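Local coordinates for defective in germ line development protein 3, isoform a (Caenorhabditis elegans, PDB 3N89), which probably serves as an RNA-binding regulator of germline development, its four KH domains forming a globular platform, at residues Met34-Gln39 with Leu99-Cys104. Sequence-based numbering, arbitrary orientation.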
ATOM      1  N   MET A  34       5.725   2.624  -2.076  1.00 20.06           N
ATOM      2  CA  MET A  34       4.527   2.089  -1.454  1.00 21.84           C
ATOM      3  C   MET A  34       4.588   0.573  -1.479  1.00 22.20           C
ATOM      4  O   MET A  34       5.378  -0.013  -2.214  1.00 21.19           O
ATOM      5  CB  MET A  34       3.276   2.574  -2.193  1.00 24.55           C
ATOM      6  CG  MET A  34       2.994   4.064  -2.056  1.00 25.72           C
ATOM      7  SD  MET A  34       1.750   4.611  -3.260  1.00 30.00           S
ATOM      8  CE  MET A  34       0.283   3.746  -2.633  1.00 29.70           C
ATOM      9  N   GLU A  35       3.754  -0.056  -0.658  1.00 24.29           N
ATOM     10  CA  GLU A  35       3.700  -1.505  -0.588  1.00 24.90           C
ATOM     11  C   GLU A  35       2.462  -2.018  -1.319  1.00 24.94           C
ATOM     12  O   GLU A  35       1.348  -1.537  -1.088  1.00 25.46           O
ATOM     13  CB  GLU A  35       3.682  -1.953   0.873  1.00 24.99           C
ATOM     14  CG  GLU A  35       5.052  -2.336   1.429  1.00 27.43           C
ATOM     15  CD  GLU A  35       6.060  -1.199   1.406  1.00 29.67           C
ATOM     16  OE1 GLU A  35       7.238  -1.450   1.738  1.00 31.57           O
ATOM     17  OE2 GLU A  35       5.688  -0.054   1.066  1.00 31.03           O
ATOM     18  N   PHE A  36       2.675  -2.983  -2.209  1.00 23.48           N
ATOM     19  CA  PHE A  36       1.605  -3.592  -2.998  1.00 24.52           C
ATOM     20  C   PHE A  36       1.744  -5.120  -2.906  1.00 24.73           C
ATOM     21  O   PHE A  36       2.849  -5.656  -3.005  1.00 26.65           O
ATOM     22  CB  PHE A  36       1.712  -3.149  -4.469  1.00 23.82           C
ATOM     23  CG  PHE A  36       1.106  -1.793  -4.757  1.00 21.25           C
ATOM     24  CD1 PHE A  36      -0.148  -1.692  -5.360  1.00 18.36           C
ATOM     25  CD2 PHE A  36       1.786  -0.620  -4.432  1.00 21.69           C
ATOM     26  CE1 PHE A  36      -0.720  -0.448  -5.638  1.00 17.19           C
ATOM     27  CE2 PHE A  36       1.219   0.637  -4.707  1.00 21.57           C
ATOM     28  CZ  PHE A  36      -0.036   0.718  -5.311  1.00 20.44           C
ATOM     29  N   GLU A  37       0.626  -5.817  -2.737  1.00 23.37           N
ATOM     30  CA  GLU A  37       0.618  -7.272  -2.612  1.00 22.97           C
ATOM     31  C   GLU A  37       1.002  -8.011  -3.896  1.00 23.72           C
ATOM     32  O   GLU A  37       0.259  -7.993  -4.880  1.00 22.78           O
ATOM     33  CB  GLU A  37      -0.760  -7.721  -2.139  1.00 22.48           C
ATOM     34  CG  GLU A  37      -1.256  -6.892  -0.976  1.00 23.06           C
ATOM     35  CD  GLU A  37      -2.538  -7.414  -0.394  1.00 23.56           C
ATOM     36  OE1 GLU A  37      -2.523  -8.526   0.181  1.00 23.84           O
ATOM     37  OE2 GLU A  37      -3.562  -6.710  -0.515  1.00 26.77           O
ATOM     38  N   SER A  38       2.155  -8.680  -3.857  1.00 22.04           N
ATOM     39  CA  SER A  38       2.699  -9.417  -5.001  1.00 21.89           C
ATOM     40  C   SER A  38       1.748 -10.360  -5.732  1.00 21.64           C
ATOM     41  O   SER A  38       1.924 -10.614  -6.920  1.00 23.46           O
ATOM     42  CB  SER A  38       3.939 -10.210  -4.569  1.00 22.32           C
ATOM     43  OG  SER A  38       3.605 -11.218  -3.630  1.00 21.40           O
ATOM     44  N   GLN A  39       0.759 -10.887  -5.021  1.00 21.38           N
ATOM     45  CA  GLN A  39      -0.209 -11.811  -5.602  1.00 21.04           C
ATOM     46  C   GLN A  39      -1.048 -11.140  -6.695  1.00 22.10           C
ATOM     47  O   GLN A  39      -1.784 -11.805  -7.426  1.00 21.50           O
ATOM     48  CB  GLN A  39      -1.124 -12.354  -4.499  1.00 21.22           C
ATOM     49  CG  GLN A  39      -1.849 -11.267  -3.719  1.00 23.55           C
ATOM     50  CD  GLN A  39      -2.707 -11.818  -2.593  1.00 24.59           C
ATOM     51  OE1 GLN A  39      -3.647 -12.586  -2.826  1.00 24.96           O
ATOM     52  NE2 GLN A  39      -2.386 -11.428  -1.361  1.00 24.23           N
ATOM     53  N   LEU A  99      -4.134   6.544  -8.806  1.00 20.85           N
ATOM     54  CA  LEU A  99      -4.518   5.644  -9.890  1.00 19.31           C
ATOM     55  C   LEU A  99      -4.034   4.202  -9.705  1.00 19.50           C
ATOM     56  O   LEU A  99      -4.603   3.275 -10.290  1.00 19.72           O
ATOM     57  CB  LEU A  99      -4.006   6.192 -11.227  1.00 18.36           C
ATOM     58  CG  LEU A  99      -4.548   7.532 -11.747  1.00 14.58           C
ATOM     59  CD1 LEU A  99      -3.846   7.871 -13.057  1.00 15.15           C
ATOM     60  CD2 LEU A  99      -6.050   7.458 -11.955  1.00 14.81           C
ATOM     61  N   MET A 100      -2.985   4.005  -8.910  1.00 18.80           N
ATOM     62  CA  MET A 100      -2.466   2.657  -8.689  1.00 20.64           C
ATOM     63  C   MET A 100      -3.272   1.942  -7.596  1.00 21.62           C
ATOM     64  O   MET A 100      -3.317   0.715  -7.551  1.00 20.10           O
ATOM     65  CB  MET A 100      -0.973   2.694  -8.309  1.00 21.36           C
ATOM     66  CG  MET A 100       0.012   2.911  -9.471  1.00 22.37           C
ATOM     67  SD  MET A 100       0.471   1.378 -10.383  1.00 27.48           S
ATOM     68  CE  MET A 100       1.496   0.544  -9.160  1.00 24.11           C
ATOM     69  N   ARG A 101      -3.912   2.709  -6.716  1.00 22.42           N
ATOM     70  CA  ARG A 101      -4.718   2.111  -5.658  1.00 24.18           C
ATOM     71  C   ARG A 101      -6.110   1.774  -6.184  1.00 25.59           C
ATOM     72  O   ARG A 101      -6.630   0.682  -5.936  1.00 26.09           O
ATOM     73  CB  ARG A 101      -4.868   3.062  -4.467  1.00 23.09           C
ATOM     74  CG  ARG A 101      -3.641   3.197  -3.590  1.00 23.32           C
ATOM     75  CD  ARG A 101      -3.112   1.856  -3.112  1.00 23.21           C
ATOM     76  NE  ARG A 101      -2.178   2.039  -2.007  1.00 26.86           N
ATOM     77  CZ  ARG A 101      -1.282   1.139  -1.609  1.00 26.76           C
ATOM     78  NH1 ARG A 101      -0.486   1.410  -0.582  1.00 26.46           N
ATOM     79  NH2 ARG A 101      -1.165  -0.024  -2.241  1.00 25.98           N
ATOM     80  N   ARG A 102      -6.708   2.724  -6.899  1.00 25.57           N
ATOM     81  CA  ARG A 102      -8.042   2.552  -7.455  1.00 26.35           C
ATOM     82  C   ARG A 102      -8.087   1.417  -8.454  1.00 26.88           C
ATOM     83  O   ARG A 102      -9.055   0.651  -8.488  1.00 26.10           O
ATOM     84  CB  ARG A 102      -8.510   3.824  -8.166  1.00 27.72           C
ATOM     85  CG  ARG A 102      -8.582   5.066  -7.304  1.00 28.36           C
ATOM     86  CD  ARG A 102      -9.466   6.106  -7.958  1.00 29.96           C
ATOM     87  NE  ARG A 102     -10.882   5.826  -7.732  1.00 35.11           N
ATOM     88  CZ  ARG A 102     -11.785   5.680  -8.697  1.00 35.47           C
ATOM     89  NH1 ARG A 102     -13.049   5.433  -8.389  1.00 36.49           N
ATOM     90  NH2 ARG A 102     -11.426   5.772  -9.969  1.00 34.28           N
ATOM     91  N   ASN A 103      -7.042   1.315  -9.271  1.00 27.40           N
ATOM     92  CA  ASN A 103      -6.982   0.283 -10.296  1.00 26.19           C
ATOM     93  C   ASN A 103      -6.460  -1.059  -9.820  1.00 25.48           C
ATOM     94  O   ASN A 103      -6.596  -2.058 -10.520  1.00 24.72           O
ATOM     95  CB  ASN A 103      -6.126   0.754 -11.466  1.00 25.81           C
ATOM     96  CG  ASN A 103      -6.689   1.978 -12.138  1.00 26.24           C
ATOM     97  OD1 ASN A 103      -7.808   2.399 -11.854  1.00 25.29           O
ATOM     98  ND2 ASN A 103      -5.916   2.558 -13.047  1.00 29.37           N
ATOM     99  N   CYS A 104      -5.859  -1.097  -8.641  1.00 25.48           N
ATOM    100  CA  CYS A 104      -5.327  -2.358  -8.152  1.00 25.30           C
ATOM    101  C   CYS A 104      -6.431  -3.355  -7.807  1.00 25.81           C
ATOM    102  O   CYS A 104      -7.476  -2.982  -7.268  1.00 24.39           O
ATOM    103  CB  CYS A 104      -4.444  -2.128  -6.925  1.00 24.25           C
ATOM    104  SG  CYS A 104      -3.781  -3.654  -6.238  1.00 23.74           S
TER
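In the first KH domain of GLD-3, a cation-pi contact between R101 and F36 ties the end of strand 29-35, the first strand of a type I KH fold, to the C-terminal part of its closing helix, 90-102. The NH2 of R101 lies over the centre of the F36 ring, and CZ sits 4.2 Å from the ring centroid, 23° off its normal; the two planes are inclined by 32°. The same NH2 donates a nearly straight hydrogen bond (3.2 Å, 160°) to the backbone O of E35, which lies in the guanidinium plane, helping fix the rotation of the charged group. Arginine suits this place because its flat cation can face the ring while its edge N-H reaches a carbonyl. M34 meets it tip to tip, its CE lying over the same guanidinium face that the F36 ring approaches.

On the opposite face of the F36 ring, CE of M100 lies offset toward the rim. The M100 chain, kinked at chi2 and chi3, turns its terminal methyl onto that face, chi3 setting CE, while its CB touches F36 CZ at 3.7 Å. A flexible, apolar thioether can lay its methyl on a ring face without a matching flat surface. At the ring's edge, the backbone O of M100 lies in plane, 3.4 Å from F36 CE1, and C104 SG, compact and polarisable, makes an edge-on sulfur-aromatic contact, 4.2 Å from F36 CD1.

NH1 of R101 forms a salt bridge with E322, just past strand 311-321, giving the cation a counter-charge. M34 and F36 make backbone hydrogen bonds to V84 and Q82, whereas Y41 and M44 of helix 41-45 and V84 of strand 83-87 pack on F36, enclosing it between helix 90-102, helix 41-45 and the sheet.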